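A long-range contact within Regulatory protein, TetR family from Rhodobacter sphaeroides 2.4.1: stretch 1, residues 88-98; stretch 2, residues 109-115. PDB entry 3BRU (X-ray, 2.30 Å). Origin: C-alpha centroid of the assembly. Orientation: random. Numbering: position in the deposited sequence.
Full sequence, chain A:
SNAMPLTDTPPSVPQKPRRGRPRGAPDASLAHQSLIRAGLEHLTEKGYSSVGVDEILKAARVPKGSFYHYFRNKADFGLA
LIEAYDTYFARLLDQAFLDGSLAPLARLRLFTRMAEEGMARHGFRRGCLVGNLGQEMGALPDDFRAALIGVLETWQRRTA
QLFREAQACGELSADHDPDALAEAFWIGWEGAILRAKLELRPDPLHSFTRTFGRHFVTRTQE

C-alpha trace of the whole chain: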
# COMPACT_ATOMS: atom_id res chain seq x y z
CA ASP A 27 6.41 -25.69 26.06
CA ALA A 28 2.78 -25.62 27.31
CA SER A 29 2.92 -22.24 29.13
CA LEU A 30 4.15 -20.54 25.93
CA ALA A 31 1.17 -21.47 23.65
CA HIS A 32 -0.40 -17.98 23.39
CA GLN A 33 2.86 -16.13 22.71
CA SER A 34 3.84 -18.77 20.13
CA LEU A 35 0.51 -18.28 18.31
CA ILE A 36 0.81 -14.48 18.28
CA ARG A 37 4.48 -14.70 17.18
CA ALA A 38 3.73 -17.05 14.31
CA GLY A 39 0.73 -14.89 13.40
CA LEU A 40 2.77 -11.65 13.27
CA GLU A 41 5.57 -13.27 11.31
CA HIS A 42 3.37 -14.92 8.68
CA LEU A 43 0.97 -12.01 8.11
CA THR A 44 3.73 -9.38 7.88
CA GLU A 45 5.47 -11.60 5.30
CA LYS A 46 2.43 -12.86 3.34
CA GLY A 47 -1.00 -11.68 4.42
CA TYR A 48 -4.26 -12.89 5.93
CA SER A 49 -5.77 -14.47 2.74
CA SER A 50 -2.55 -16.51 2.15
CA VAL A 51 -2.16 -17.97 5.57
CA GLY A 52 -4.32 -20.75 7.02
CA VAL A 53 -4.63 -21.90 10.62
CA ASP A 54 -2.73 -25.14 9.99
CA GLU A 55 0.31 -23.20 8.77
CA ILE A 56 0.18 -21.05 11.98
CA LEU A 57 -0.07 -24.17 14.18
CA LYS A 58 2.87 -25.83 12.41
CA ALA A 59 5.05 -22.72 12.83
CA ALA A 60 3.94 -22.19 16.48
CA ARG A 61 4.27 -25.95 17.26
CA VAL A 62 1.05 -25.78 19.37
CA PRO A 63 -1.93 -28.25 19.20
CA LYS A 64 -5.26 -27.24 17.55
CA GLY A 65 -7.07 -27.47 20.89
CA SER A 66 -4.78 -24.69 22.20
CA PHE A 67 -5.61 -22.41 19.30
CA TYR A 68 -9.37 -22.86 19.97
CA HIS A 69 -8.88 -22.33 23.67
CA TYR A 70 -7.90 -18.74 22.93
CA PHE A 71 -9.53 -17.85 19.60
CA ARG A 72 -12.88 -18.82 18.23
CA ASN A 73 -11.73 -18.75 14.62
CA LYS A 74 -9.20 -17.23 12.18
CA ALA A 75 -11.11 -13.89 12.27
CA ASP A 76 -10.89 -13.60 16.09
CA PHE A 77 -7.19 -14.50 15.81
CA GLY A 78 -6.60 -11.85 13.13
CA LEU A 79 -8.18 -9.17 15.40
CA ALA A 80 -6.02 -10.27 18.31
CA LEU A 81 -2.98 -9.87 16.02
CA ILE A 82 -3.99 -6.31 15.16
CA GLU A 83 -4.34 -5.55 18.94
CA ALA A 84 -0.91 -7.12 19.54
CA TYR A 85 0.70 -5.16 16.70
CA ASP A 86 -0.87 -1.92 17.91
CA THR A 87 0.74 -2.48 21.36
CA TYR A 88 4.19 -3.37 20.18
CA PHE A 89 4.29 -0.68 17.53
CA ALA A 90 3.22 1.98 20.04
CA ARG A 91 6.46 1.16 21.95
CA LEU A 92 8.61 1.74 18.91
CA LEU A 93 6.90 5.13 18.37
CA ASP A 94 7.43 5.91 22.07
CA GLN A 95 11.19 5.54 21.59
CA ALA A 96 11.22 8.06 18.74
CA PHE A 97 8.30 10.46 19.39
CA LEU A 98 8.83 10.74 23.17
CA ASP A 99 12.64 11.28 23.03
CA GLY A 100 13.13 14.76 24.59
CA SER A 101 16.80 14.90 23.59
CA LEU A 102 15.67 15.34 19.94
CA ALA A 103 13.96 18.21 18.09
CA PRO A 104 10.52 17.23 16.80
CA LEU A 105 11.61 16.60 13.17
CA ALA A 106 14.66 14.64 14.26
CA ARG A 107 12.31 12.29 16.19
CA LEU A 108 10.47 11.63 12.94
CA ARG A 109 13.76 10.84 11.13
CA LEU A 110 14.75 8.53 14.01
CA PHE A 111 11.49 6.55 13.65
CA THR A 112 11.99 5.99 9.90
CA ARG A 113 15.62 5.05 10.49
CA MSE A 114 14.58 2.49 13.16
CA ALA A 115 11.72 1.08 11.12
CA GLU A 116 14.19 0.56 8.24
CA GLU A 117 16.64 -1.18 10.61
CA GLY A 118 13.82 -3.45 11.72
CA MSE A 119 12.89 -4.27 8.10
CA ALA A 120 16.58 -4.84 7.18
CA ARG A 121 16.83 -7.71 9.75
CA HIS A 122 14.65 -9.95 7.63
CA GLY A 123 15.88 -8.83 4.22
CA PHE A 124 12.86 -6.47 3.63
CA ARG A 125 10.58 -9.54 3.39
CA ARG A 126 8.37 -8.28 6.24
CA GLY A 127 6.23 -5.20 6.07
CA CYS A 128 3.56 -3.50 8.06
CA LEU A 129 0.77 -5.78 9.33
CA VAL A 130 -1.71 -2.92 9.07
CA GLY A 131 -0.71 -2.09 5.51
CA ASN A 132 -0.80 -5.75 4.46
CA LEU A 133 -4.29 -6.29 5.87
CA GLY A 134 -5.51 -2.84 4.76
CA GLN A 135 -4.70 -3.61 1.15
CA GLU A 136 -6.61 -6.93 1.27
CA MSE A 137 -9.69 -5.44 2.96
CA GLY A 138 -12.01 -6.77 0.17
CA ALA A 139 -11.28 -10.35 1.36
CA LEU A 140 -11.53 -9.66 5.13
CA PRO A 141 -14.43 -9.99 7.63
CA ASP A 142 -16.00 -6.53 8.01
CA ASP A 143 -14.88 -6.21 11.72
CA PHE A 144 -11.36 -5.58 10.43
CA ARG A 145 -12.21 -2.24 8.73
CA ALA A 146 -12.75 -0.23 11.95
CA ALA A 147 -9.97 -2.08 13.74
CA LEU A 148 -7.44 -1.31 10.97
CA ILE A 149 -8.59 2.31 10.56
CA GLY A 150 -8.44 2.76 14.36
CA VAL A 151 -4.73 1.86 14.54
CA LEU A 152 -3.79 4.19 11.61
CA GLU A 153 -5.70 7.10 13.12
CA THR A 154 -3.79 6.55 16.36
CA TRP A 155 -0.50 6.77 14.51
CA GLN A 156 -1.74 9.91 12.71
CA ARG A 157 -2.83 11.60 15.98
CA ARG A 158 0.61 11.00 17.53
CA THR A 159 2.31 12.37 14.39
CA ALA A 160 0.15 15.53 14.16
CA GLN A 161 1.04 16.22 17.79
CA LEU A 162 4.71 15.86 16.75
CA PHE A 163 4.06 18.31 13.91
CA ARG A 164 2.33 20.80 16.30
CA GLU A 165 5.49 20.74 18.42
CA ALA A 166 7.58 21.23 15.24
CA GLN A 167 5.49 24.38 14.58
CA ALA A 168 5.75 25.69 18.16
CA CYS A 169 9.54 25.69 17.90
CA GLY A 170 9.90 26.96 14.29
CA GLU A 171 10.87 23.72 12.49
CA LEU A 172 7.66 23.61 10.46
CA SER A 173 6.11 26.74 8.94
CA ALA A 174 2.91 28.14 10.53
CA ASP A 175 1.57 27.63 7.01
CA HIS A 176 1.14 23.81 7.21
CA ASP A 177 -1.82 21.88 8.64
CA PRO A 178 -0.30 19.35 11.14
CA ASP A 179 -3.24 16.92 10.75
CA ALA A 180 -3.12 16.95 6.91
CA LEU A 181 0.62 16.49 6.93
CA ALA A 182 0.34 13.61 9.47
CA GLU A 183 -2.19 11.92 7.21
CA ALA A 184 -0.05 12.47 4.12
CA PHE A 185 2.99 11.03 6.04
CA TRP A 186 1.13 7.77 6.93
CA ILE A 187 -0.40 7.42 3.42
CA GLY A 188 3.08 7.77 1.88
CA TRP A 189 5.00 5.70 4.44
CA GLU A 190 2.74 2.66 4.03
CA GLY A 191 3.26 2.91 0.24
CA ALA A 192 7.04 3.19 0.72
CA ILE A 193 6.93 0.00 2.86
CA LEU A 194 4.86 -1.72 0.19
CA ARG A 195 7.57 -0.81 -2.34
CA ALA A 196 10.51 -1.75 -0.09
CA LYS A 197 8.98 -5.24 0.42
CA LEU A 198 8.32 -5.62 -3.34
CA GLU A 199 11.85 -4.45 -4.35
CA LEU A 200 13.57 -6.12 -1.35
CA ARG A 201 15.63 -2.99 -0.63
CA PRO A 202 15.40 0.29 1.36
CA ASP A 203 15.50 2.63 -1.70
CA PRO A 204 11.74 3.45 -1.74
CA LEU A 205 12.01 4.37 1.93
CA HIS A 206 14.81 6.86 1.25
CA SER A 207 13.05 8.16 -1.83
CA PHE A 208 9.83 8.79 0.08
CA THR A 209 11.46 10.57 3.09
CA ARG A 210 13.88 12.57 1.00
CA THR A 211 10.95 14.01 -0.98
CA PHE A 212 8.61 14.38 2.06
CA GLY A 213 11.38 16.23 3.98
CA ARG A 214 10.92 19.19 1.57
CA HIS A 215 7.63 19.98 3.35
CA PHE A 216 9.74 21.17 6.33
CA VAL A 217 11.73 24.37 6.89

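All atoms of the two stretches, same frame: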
# COMPACT_ATOMS: atom_id res chain seq x y z
N TYR A 88 2.76 -3.28 20.29
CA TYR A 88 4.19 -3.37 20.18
C TYR A 88 4.73 -2.22 19.36
O TYR A 88 5.79 -1.66 19.70
CB TYR A 88 4.61 -4.78 19.74
CG TYR A 88 4.09 -5.80 20.78
CD1 TYR A 88 4.20 -5.53 22.18
CD2 TYR A 88 3.45 -7.00 20.39
CE1 TYR A 88 3.71 -6.42 23.14
CE2 TYR A 88 2.95 -7.90 21.35
CZ TYR A 88 3.09 -7.60 22.73
OH TYR A 88 2.62 -8.49 23.70
N PHE A 89 3.95 -1.82 18.35
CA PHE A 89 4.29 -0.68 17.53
C PHE A 89 4.25 0.64 18.27
O PHE A 89 5.06 1.50 17.97
CB PHE A 89 3.33 -0.60 16.33
CG PHE A 89 3.88 0.20 15.21
CD1 PHE A 89 4.80 -0.36 14.32
CD2 PHE A 89 3.51 1.54 15.03
CE1 PHE A 89 5.32 0.40 13.26
CE2 PHE A 89 4.03 2.30 13.98
CZ PHE A 89 4.92 1.73 13.09
N ALA A 90 3.29 0.80 19.19
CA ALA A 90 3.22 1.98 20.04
C ALA A 90 4.53 2.17 20.80
O ALA A 90 4.98 3.30 20.97
CB ALA A 90 2.08 1.87 21.00
N ARG A 91 5.17 1.08 21.23
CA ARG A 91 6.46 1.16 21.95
C ARG A 91 7.64 1.61 21.08
O ARG A 91 8.59 2.21 21.57
CB ARG A 91 6.79 -0.17 22.67
CG ARG A 91 5.81 -0.44 23.79
CD ARG A 91 6.40 -1.23 24.93
NE ARG A 91 5.36 -1.52 25.92
CZ ARG A 91 4.66 -2.65 25.97
NH1 ARG A 91 3.71 -2.79 26.91
NH2 ARG A 91 4.89 -3.65 25.10
N LEU A 92 7.59 1.28 19.80
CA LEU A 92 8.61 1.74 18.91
C LEU A 92 8.45 3.25 18.63
O LEU A 92 9.43 3.99 18.63
CB LEU A 92 8.64 0.85 17.67
CG LEU A 92 9.01 1.34 16.27
CD1 LEU A 92 9.76 0.27 15.46
CD2 LEU A 92 7.67 1.65 15.60
N LEU A 93 7.21 3.71 18.46
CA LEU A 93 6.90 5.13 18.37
C LEU A 93 7.26 5.90 19.64
O LEU A 93 7.64 7.06 19.56
CB LEU A 93 5.41 5.35 18.04
CG LEU A 93 4.88 5.15 16.61
CD1 LEU A 93 3.38 5.41 16.51
CD2 LEU A 93 5.62 6.01 15.59
N ASP A 94 7.11 5.27 20.80
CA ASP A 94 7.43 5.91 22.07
C ASP A 94 8.90 6.28 22.11
O ASP A 94 9.27 7.35 22.61
CB ASP A 94 7.14 4.97 23.24
CG ASP A 94 5.66 4.87 23.56
OD1 ASP A 94 4.86 5.69 23.04
OD2 ASP A 94 5.27 3.96 24.33
N GLN A 95 9.73 5.37 21.59
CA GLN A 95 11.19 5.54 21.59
C GLN A 95 11.57 6.79 20.81
O GLN A 95 12.38 7.60 21.28
CB GLN A 95 11.89 4.31 21.04
CG GLN A 95 12.79 3.70 22.02
CD GLN A 95 13.52 2.46 21.52
OE1 GLN A 95 14.74 2.41 21.55
NE2 GLN A 95 12.78 1.46 21.09
N ALA A 96 10.95 6.95 19.63
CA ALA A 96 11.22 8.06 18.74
C ALA A 96 10.47 9.33 19.18
O ALA A 96 11.10 10.33 19.58
CB ALA A 96 10.88 7.69 17.30
N PHE A 97 9.14 9.27 19.17
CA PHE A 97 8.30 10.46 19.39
C PHE A 97 8.41 11.06 20.78
O PHE A 97 8.21 12.28 20.92
CB PHE A 97 6.83 10.15 19.10
CG PHE A 97 6.49 10.03 17.63
CD1 PHE A 97 7.48 9.81 16.67
CD2 PHE A 97 5.15 10.11 17.21
CE1 PHE A 97 7.15 9.71 15.29
CE2 PHE A 97 4.81 10.00 15.86
CZ PHE A 97 5.81 9.80 14.90
N LEU A 98 8.71 10.24 21.79
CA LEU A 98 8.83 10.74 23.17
C LEU A 98 10.26 11.04 23.64
O LEU A 98 10.48 11.39 24.82
CB LEU A 98 8.13 9.82 24.18
CG LEU A 98 6.65 9.48 24.01
CD1 LEU A 98 6.22 8.82 25.26
CD2 LEU A 98 5.77 10.69 23.71
N ARG A 109 12.66 11.47 11.87
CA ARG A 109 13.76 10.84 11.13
C ARG A 109 14.31 9.63 11.87
O ARG A 109 14.65 8.65 11.23
CB ARG A 109 14.87 11.84 10.85
CG ARG A 109 14.44 12.92 9.84
CD ARG A 109 15.60 13.88 9.45
NE ARG A 109 15.46 15.22 10.06
CZ ARG A 109 16.18 15.69 11.09
NH1 ARG A 109 15.95 16.92 11.55
NH2 ARG A 109 17.13 14.94 11.68
N LEU A 110 14.37 9.69 13.21
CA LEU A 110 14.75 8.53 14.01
C LEU A 110 13.79 7.34 13.82
O LEU A 110 14.24 6.23 13.61
CB LEU A 110 14.91 8.89 15.50
CG LEU A 110 15.27 7.71 16.42
CD1 LEU A 110 16.69 7.11 16.14
CD2 LEU A 110 15.17 8.13 17.84
N PHE A 111 12.49 7.58 13.88
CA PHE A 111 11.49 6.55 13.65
C PHE A 111 11.66 5.83 12.32
O PHE A 111 11.64 4.59 12.27
CB PHE A 111 10.05 7.09 13.77
CG PHE A 111 9.05 6.22 13.06
CD1 PHE A 111 8.65 5.01 13.61
CD2 PHE A 111 8.56 6.58 11.80
CE1 PHE A 111 7.77 4.19 12.93
CE2 PHE A 111 7.68 5.78 11.12
CZ PHE A 111 7.28 4.58 11.67
N THR A 112 11.82 6.58 11.25
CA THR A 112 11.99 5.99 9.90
C THR A 112 13.31 5.24 9.72
O THR A 112 13.39 4.27 8.97
CB THR A 112 11.81 7.03 8.75
OG1 THR A 112 12.82 8.03 8.84
CG2 THR A 112 10.45 7.66 8.81
N ARG A 113 14.33 5.70 10.43
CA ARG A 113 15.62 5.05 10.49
C ARG A 113 15.54 3.68 11.20
O ARG A 113 16.02 2.67 10.67
CB ARG A 113 16.59 6.01 11.16
CG ARG A 113 18.04 5.59 11.17
CD ARG A 113 18.94 6.83 11.20
NE ARG A 113 20.38 6.55 11.03
CZ ARG A 113 20.93 5.46 10.49
NH1 ARG A 113 22.27 5.36 10.44
NH2 ARG A 113 20.19 4.45 10.01
N MSE A 114 14.92 3.67 12.37
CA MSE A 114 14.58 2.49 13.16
C MSE A 114 13.69 1.46 12.47
O MSE A 114 13.96 0.26 12.54
CB MSE A 114 13.87 2.90 14.45
CG MSE A 114 14.78 3.62 15.41
SE MSE A 114 14.05 3.91 17.21
CE MSE A 114 12.24 4.46 16.75
N ALA A 115 12.62 1.93 11.85
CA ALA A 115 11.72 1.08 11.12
C ALA A 115 12.48 0.41 9.98
O ALA A 115 12.32 -0.76 9.75
CB ALA A 115 10.49 1.88 10.61

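The two helices, 88-97 and 109-115, approach to 8.6 Å between axes, with their directions 136° apart, and bury 375 Å² in all. No hydrogen bond crosses the contact; the evidence is apolar packing centred on Phe111, the residue with the largest covered area (96 Å²). Its chi1 of 159° (t) and chi2 of 76° carry the ring into a hole formed by Leu92, Leu93, Ala96 and Phe97. Leu93, at chi1 -77° (m) and chi2 180° (t), sets CD2 over one ring face, 4.2 Å from the centroid of Phe111 and 28° off the normal, a CH-pi contact. The ring edge is met by Leu92 CD2 and Phe89 CZ, at 3.7 and 3.8 Å from Phe111 CE1. Both residues point CA-to-CB sideways, so their side-chain ends make the approach; Leu92 does so with chi1 (147°) and chi2 (146°) between wells.

Ala96 lies at the closest backbone register, its CA 5.3 Å from Phe111 CA. Its small side chain suits this spacing: Ala96 CB already lies 3.7 Å from Phe111 CB and 3.5 Å from Met114 CE. Met114, a selenomethionine with chi angles m, t, m, also brings CE to 3.4 Å from Leu92 O. Leu110 (t, p), whose CA-to-CB bond points toward the other helix, places CD2 4.1 Å from Ala96 CA.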